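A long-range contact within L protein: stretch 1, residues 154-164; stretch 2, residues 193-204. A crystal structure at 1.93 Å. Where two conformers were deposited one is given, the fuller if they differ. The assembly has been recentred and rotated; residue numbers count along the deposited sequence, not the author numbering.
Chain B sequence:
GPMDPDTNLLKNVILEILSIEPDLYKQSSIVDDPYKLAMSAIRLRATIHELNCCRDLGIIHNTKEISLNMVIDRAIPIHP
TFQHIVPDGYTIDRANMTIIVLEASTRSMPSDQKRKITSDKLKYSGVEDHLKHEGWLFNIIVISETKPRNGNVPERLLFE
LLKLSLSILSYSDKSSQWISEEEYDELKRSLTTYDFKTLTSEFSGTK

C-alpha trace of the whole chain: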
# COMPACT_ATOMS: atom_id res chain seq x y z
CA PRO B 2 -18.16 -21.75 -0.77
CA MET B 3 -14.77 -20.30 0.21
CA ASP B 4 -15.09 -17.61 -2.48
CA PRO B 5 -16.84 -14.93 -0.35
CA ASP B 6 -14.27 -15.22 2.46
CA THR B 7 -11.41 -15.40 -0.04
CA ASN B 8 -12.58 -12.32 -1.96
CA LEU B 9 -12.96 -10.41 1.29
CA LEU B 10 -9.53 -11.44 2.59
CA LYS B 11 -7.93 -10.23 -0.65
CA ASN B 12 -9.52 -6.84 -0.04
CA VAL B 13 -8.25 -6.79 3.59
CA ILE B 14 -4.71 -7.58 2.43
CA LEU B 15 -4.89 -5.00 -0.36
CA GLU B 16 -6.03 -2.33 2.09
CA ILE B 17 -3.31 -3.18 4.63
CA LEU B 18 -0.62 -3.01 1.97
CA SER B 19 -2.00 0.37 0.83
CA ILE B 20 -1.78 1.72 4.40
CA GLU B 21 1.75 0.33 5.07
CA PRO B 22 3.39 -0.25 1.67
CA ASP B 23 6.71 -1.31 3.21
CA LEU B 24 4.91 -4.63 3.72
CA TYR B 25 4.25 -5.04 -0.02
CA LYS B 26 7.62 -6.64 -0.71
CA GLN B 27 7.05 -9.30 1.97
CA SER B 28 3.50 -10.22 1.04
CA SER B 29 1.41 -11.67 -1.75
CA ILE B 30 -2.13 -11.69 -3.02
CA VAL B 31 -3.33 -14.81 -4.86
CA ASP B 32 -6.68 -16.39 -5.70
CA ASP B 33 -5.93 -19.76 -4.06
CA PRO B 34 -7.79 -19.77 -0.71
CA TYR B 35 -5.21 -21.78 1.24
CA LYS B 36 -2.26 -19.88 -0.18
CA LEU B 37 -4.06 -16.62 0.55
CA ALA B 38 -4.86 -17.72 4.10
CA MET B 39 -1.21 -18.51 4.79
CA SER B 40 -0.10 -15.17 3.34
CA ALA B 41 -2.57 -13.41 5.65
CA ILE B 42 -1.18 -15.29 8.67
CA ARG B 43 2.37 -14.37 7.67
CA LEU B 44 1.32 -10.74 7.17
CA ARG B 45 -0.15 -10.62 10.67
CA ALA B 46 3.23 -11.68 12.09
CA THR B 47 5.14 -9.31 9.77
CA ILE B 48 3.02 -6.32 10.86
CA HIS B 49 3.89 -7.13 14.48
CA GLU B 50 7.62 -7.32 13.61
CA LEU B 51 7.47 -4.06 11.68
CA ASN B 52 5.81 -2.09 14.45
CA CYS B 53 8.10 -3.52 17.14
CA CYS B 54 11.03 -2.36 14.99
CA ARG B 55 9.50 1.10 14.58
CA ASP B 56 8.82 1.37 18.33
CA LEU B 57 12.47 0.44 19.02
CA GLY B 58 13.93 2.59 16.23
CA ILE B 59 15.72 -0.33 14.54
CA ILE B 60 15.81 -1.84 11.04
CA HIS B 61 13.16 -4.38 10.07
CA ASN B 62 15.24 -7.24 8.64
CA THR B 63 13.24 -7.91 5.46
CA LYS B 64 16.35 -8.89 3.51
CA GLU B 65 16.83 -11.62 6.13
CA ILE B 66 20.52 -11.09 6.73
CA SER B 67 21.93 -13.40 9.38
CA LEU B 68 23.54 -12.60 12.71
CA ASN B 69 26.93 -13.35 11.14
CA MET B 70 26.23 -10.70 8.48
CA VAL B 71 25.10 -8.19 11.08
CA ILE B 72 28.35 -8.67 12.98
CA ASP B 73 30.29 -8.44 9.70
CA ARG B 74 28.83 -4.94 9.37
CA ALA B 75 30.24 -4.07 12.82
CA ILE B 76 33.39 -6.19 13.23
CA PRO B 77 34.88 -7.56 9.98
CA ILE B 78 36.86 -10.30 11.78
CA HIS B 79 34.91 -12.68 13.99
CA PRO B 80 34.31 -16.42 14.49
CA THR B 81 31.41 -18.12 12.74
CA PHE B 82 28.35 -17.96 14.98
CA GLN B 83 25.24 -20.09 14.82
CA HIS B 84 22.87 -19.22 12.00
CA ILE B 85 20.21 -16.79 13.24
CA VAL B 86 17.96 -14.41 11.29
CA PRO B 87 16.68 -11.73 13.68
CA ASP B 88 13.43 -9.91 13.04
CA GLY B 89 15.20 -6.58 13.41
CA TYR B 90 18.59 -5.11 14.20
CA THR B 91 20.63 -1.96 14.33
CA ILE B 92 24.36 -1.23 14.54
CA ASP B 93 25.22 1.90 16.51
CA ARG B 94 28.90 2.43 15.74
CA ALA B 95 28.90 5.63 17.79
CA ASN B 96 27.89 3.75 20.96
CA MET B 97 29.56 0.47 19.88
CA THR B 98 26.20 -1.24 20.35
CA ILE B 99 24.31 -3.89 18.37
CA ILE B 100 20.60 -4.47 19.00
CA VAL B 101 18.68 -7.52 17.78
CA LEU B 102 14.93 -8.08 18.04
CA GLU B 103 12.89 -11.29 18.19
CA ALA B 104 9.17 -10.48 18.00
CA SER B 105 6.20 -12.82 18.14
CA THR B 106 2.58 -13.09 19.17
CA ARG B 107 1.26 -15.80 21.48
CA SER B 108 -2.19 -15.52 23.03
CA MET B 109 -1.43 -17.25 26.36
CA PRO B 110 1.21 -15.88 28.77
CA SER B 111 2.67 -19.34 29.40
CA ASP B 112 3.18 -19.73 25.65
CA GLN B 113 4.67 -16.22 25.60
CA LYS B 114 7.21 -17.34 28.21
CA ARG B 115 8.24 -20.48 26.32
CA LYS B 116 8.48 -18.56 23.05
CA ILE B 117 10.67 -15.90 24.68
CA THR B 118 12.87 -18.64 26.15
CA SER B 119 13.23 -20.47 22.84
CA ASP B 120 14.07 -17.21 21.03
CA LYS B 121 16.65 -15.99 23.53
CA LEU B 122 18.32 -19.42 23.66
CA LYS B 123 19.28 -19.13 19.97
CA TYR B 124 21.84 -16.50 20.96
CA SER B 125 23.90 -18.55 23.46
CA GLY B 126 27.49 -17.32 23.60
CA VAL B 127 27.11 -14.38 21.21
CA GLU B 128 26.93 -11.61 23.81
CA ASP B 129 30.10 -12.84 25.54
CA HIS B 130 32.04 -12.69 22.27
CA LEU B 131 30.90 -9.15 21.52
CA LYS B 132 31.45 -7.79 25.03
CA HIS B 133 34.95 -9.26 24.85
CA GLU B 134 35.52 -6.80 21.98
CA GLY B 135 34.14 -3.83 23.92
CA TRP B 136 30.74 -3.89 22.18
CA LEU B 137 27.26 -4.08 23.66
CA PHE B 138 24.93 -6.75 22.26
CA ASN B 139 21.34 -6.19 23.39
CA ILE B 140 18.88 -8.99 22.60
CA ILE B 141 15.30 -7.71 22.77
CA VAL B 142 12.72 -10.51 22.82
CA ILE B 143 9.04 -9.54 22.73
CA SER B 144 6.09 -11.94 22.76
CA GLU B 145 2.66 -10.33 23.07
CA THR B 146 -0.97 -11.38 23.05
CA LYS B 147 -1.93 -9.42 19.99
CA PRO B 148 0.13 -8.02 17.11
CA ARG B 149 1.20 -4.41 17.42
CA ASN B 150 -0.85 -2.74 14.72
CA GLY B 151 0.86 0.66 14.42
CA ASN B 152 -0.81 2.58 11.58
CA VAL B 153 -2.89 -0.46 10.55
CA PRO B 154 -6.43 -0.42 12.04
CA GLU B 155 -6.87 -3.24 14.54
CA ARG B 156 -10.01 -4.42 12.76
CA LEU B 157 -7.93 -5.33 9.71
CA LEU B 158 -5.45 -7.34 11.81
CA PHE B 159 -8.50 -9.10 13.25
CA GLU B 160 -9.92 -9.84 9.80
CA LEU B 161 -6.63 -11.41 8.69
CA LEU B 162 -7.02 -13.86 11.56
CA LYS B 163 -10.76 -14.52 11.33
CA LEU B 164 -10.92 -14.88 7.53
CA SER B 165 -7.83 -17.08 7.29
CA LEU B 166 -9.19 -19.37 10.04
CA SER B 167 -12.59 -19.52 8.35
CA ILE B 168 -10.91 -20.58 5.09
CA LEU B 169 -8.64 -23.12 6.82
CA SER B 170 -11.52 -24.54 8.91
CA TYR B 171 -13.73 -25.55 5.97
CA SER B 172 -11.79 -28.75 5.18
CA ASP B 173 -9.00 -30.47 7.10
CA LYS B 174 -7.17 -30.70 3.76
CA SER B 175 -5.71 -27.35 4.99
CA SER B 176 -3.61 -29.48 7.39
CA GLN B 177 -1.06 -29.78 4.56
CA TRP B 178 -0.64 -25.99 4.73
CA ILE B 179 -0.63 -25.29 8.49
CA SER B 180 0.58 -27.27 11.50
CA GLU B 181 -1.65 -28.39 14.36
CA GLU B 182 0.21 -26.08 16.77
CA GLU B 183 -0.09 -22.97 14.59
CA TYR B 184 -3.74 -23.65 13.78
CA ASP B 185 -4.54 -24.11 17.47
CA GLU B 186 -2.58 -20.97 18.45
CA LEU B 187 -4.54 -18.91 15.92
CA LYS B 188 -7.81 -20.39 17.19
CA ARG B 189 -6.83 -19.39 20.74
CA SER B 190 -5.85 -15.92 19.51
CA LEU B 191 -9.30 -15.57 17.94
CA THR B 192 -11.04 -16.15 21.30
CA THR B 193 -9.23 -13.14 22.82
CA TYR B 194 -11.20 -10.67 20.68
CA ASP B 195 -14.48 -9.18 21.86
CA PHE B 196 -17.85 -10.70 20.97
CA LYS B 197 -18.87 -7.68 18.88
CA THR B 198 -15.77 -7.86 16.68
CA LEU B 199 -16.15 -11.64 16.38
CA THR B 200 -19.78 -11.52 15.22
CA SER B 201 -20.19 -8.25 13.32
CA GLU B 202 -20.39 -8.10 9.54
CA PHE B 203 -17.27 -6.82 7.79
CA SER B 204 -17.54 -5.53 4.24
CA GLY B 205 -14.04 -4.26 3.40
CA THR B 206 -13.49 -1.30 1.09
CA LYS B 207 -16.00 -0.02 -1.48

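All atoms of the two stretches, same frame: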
# COMPACT_ATOMS: atom_id res chain seq x y z
N PRO B 154 -5.28 -0.28 11.13
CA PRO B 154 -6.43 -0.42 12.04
C PRO B 154 -6.53 -1.84 12.60
O PRO B 154 -6.38 -2.82 11.86
CB PRO B 154 -7.63 -0.08 11.16
CG PRO B 154 -7.08 0.71 10.00
CD PRO B 154 -5.67 0.20 9.79
N GLU B 155 -6.82 -1.93 13.90
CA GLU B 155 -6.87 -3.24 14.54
C GLU B 155 -7.91 -4.15 13.91
O GLU B 155 -7.74 -5.38 13.90
CB GLU B 155 -7.14 -3.11 16.05
CG GLU B 155 -6.90 -4.43 16.76
CD GLU B 155 -7.22 -4.41 18.25
OE1 GLU B 155 -7.63 -3.35 18.78
OE2 GLU B 155 -7.06 -5.48 18.88
N ARG B 156 -8.99 -3.58 13.38
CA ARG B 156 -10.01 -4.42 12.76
C ARG B 156 -9.44 -5.20 11.58
O ARG B 156 -9.85 -6.35 11.34
CB ARG B 156 -11.19 -3.55 12.31
CG ARG B 156 -12.36 -4.33 11.76
CD ARG B 156 -12.82 -5.37 12.76
NE ARG B 156 -13.90 -6.20 12.24
CZ ARG B 156 -15.20 -6.00 12.48
NH1 ARG B 156 -15.58 -4.97 13.23
NH2 ARG B 156 -16.10 -6.82 11.96
N LEU B 157 -8.50 -4.62 10.85
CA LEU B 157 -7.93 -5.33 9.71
C LEU B 157 -7.00 -6.46 10.16
O LEU B 157 -6.99 -7.54 9.55
CB LEU B 157 -7.20 -4.35 8.79
CG LEU B 157 -8.07 -3.29 8.11
CD1 LEU B 157 -7.24 -2.39 7.19
CD2 LEU B 157 -9.21 -3.95 7.33
N LEU B 158 -6.22 -6.25 11.22
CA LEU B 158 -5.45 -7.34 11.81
C LEU B 158 -6.37 -8.46 12.25
O LEU B 158 -6.04 -9.65 12.11
CB LEU B 158 -4.64 -6.86 13.01
CG LEU B 158 -3.22 -6.33 12.84
CD1 LEU B 158 -2.26 -7.42 12.30
CD2 LEU B 158 -3.23 -5.12 11.96
N PHE B 159 -7.51 -8.10 12.86
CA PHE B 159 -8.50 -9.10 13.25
C PHE B 159 -9.01 -9.87 12.05
O PHE B 159 -9.13 -11.10 12.09
CB PHE B 159 -9.67 -8.43 13.98
CG PHE B 159 -10.85 -9.35 14.12
CD1 PHE B 159 -10.84 -10.36 15.08
CD2 PHE B 159 -11.94 -9.25 13.26
CE1 PHE B 159 -11.91 -11.25 15.19
CE2 PHE B 159 -13.02 -10.13 13.37
CZ PHE B 159 -13.01 -11.12 14.33
N GLU B 160 -9.36 -9.17 10.97
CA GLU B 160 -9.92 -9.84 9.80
C GLU B 160 -8.92 -10.79 9.15
O GLU B 160 -9.32 -11.82 8.59
CB GLU B 160 -10.41 -8.82 8.77
CG GLU B 160 -11.60 -8.02 9.24
CD GLU B 160 -12.84 -8.87 9.47
OE1 GLU B 160 -13.01 -9.89 8.76
OE2 GLU B 160 -13.64 -8.54 10.37
N LEU B 161 -7.62 -10.47 9.18
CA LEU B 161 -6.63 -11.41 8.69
C LEU B 161 -6.76 -12.74 9.41
O LEU B 161 -6.71 -13.81 8.80
CB LEU B 161 -5.21 -10.87 8.88
CG LEU B 161 -4.75 -9.68 8.05
CD1 LEU B 161 -3.29 -9.42 8.39
CD2 LEU B 161 -4.94 -9.98 6.55
N LEU B 162 -6.94 -12.67 10.73
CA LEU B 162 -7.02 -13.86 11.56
C LEU B 162 -8.35 -14.60 11.36
O LEU B 162 -8.37 -15.81 11.16
CB LEU B 162 -6.82 -13.46 13.02
CG LEU B 162 -6.93 -14.54 14.10
CD1 LEU B 162 -5.77 -15.52 14.00
CD2 LEU B 162 -7.01 -13.89 15.50
N LYS B 163 -9.46 -13.87 11.42
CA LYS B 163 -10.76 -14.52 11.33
C LYS B 163 -11.00 -15.12 9.94
O LYS B 163 -11.53 -16.23 9.82
CB LYS B 163 -11.89 -13.53 11.65
CG LYS B 163 -13.25 -14.18 11.42
CD LYS B 163 -14.40 -13.25 11.62
CE LYS B 163 -15.70 -14.02 11.46
NZ LYS B 163 -16.86 -13.13 11.72
N LEU B 164 -10.63 -14.39 8.88
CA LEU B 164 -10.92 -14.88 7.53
C LEU B 164 -9.99 -16.02 7.15
O LEU B 164 -10.41 -16.96 6.46
CB LEU B 164 -10.81 -13.75 6.50
CG LEU B 164 -11.84 -12.63 6.68
CD1 LEU B 164 -11.60 -11.49 5.69
CD2 LEU B 164 -13.27 -13.18 6.56
N THR B 193 -9.56 -14.30 22.00
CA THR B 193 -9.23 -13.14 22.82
C THR B 193 -9.84 -11.84 22.30
O THR B 193 -9.69 -10.80 22.96
CB THR B 193 -7.70 -12.98 22.94
OG1 THR B 193 -7.16 -12.46 21.72
CG2 THR B 193 -7.05 -14.32 23.27
N TYR B 194 -10.51 -11.87 21.16
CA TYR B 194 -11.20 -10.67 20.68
C TYR B 194 -12.61 -10.60 21.26
O TYR B 194 -13.19 -11.61 21.66
CB TYR B 194 -11.25 -10.65 19.16
CG TYR B 194 -9.92 -10.33 18.53
CD1 TYR B 194 -9.58 -9.02 18.22
CD2 TYR B 194 -9.00 -11.34 18.24
CE1 TYR B 194 -8.36 -8.72 17.64
CE2 TYR B 194 -7.78 -11.05 17.67
CZ TYR B 194 -7.46 -9.74 17.37
OH TYR B 194 -6.24 -9.45 16.80
N ASP B 195 -13.16 -9.39 21.28
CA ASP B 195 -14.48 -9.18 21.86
C ASP B 195 -15.58 -9.77 20.98
O ASP B 195 -15.44 -9.94 19.77
CB ASP B 195 -14.73 -7.69 22.08
CG ASP B 195 -14.57 -6.89 20.81
OD1 ASP B 195 -15.57 -6.66 20.11
OD2 ASP B 195 -13.43 -6.50 20.49
N PHE B 196 -16.71 -10.07 21.63
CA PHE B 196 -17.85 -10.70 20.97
C PHE B 196 -18.38 -9.85 19.82
O PHE B 196 -18.85 -10.39 18.82
CB PHE B 196 -18.95 -10.95 22.01
CG PHE B 196 -20.19 -11.58 21.46
CD1 PHE B 196 -20.27 -12.95 21.27
CD2 PHE B 196 -21.32 -10.81 21.17
CE1 PHE B 196 -21.42 -13.54 20.78
CE2 PHE B 196 -22.47 -11.39 20.69
CZ PHE B 196 -22.53 -12.75 20.49
N LYS B 197 -18.32 -8.52 19.95
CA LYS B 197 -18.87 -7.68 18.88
C LYS B 197 -18.00 -7.77 17.63
O LYS B 197 -18.53 -7.91 16.52
CB LYS B 197 -19.00 -6.23 19.36
CG LYS B 197 -19.52 -5.28 18.27
CD LYS B 197 -19.89 -3.92 18.85
CE LYS B 197 -20.51 -3.01 17.78
NZ LYS B 197 -19.44 -2.39 16.94
N THR B 198 -16.68 -7.69 17.80
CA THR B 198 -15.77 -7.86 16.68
C THR B 198 -15.94 -9.23 16.04
O THR B 198 -15.97 -9.37 14.81
CB THR B 198 -14.34 -7.64 17.16
OG1 THR B 198 -14.22 -6.34 17.75
CG2 THR B 198 -13.34 -7.77 16.01
N LEU B 199 -16.08 -10.27 16.87
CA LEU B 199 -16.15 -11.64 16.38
C LEU B 199 -17.40 -11.89 15.54
O LEU B 199 -17.37 -12.73 14.64
CB LEU B 199 -16.11 -12.62 17.56
CG LEU B 199 -14.73 -12.92 18.13
CD1 LEU B 199 -14.82 -13.48 19.55
CD2 LEU B 199 -13.99 -13.90 17.21
N THR B 200 -18.50 -11.18 15.82
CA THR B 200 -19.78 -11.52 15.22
C THR B 200 -20.30 -10.46 14.25
O THR B 200 -21.30 -10.72 13.57
CB THR B 200 -20.85 -11.77 16.30
OG1 THR B 200 -21.07 -10.57 17.08
CG2 THR B 200 -20.44 -12.93 17.22
N SER B 201 -19.66 -9.31 14.16
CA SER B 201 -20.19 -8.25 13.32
C SER B 201 -19.83 -8.48 11.86
O SER B 201 -18.79 -9.08 11.54
CB SER B 201 -19.66 -6.89 13.77
OG SER B 201 -18.26 -6.85 13.60
N GLU B 202 -20.68 -8.00 10.96
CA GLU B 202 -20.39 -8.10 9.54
C GLU B 202 -19.24 -7.17 9.19
O GLU B 202 -19.12 -6.07 9.73
CB GLU B 202 -21.63 -7.77 8.70
CG GLU B 202 -21.30 -7.11 7.36
CD GLU B 202 -22.38 -7.32 6.30
OE1 GLU B 202 -23.34 -8.08 6.57
OE2 GLU B 202 -22.26 -6.73 5.21
N PHE B 203 -18.36 -7.63 8.31
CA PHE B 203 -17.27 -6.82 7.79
C PHE B 203 -17.37 -6.82 6.27
O PHE B 203 -17.50 -7.88 5.65
CB PHE B 203 -15.90 -7.34 8.23
CG PHE B 203 -14.75 -6.55 7.65
CD1 PHE B 203 -14.37 -5.34 8.21
CD2 PHE B 203 -14.06 -7.02 6.54
CE1 PHE B 203 -13.32 -4.59 7.68
CE2 PHE B 203 -13.01 -6.29 6.01
CZ PHE B 203 -12.64 -5.07 6.58
N SER B 204 -17.33 -5.63 5.67
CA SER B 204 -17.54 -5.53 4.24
C SER B 204 -16.32 -5.04 3.47
O SER B 204 -16.37 -4.99 2.24
CB SER B 204 -18.74 -4.63 3.95
OG SER B 204 -18.49 -3.30 4.37
O HOH W 1 -5.26 -7.10 17.15
O HOH W 2 -18.08 -3.69 14.81
O HOH W 3 -4.85 -10.71 14.52
O HOH W 4 -16.51 -10.44 12.25

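Packing of helix 155-164 of the L protein against residues 193-204, which comprise a lead-in, the short helix 196-200 and an extended tail. The helix axes approach to 11.1 Å with 58° between their N-to-C directions, and the contact buries 664 Å² summed over both sides. Pro154 occupies the N-cap position and stays out of reach. Glu155 is exposed, and its end comes near Tyr194, where water 1 donates to Glu155 OE2 (3.0 Å) and also hydrogen-bonds Tyr194 OH (2.6 Å). The CA-to-CB bond of Arg156 points sideways, but its long side chain reaches across: NH2 donates to Ser201 OG at 2.7 Å, supplemented by a weak bond from NH1 to the same OG at 3.3 Å. The guanidinium lies between Phe203 CD1 over one face and Thr198 O over the other, while its NE forms a salt bridge with Glu160 OE2 one turn on (3.0 Å), which helps hold the group in place. Leu157 CD2 adds an apolar contact to Phe203 CZ (3.7 Å). Leu158 contributes through its backbone: water 3 donates to its O (2.9 Å) and hydrogen-bonds Tyr194 OH (3.0 Å). Phe159 points toward stretch 2 and turns its edge to the face of Tyr194, with ring centroids 4.9 Å apart and planes at 61°. Thr198 CG2 sits over the Phe159 ring, 3.4 Å from its centroid, a CH-pi contact; the same threonine's N donates to Asp195 OD1 (2.8 Å), capping the short helix. Glu160 packs over the Phe203 ring, with CG 3.7 Å from the ring centroid; its OE2, which pairs with Arg156, also comes within 3.3 Å of Phe203 CB. Leu162 CD2 packs on Tyr194 CE2 (3.7 Å). Lys163, fully extended, donates from NZ to Leu199 O (3.0 Å) and to water 4 (2.8 Å), tying its ammonium to the C-terminal end of the short helix.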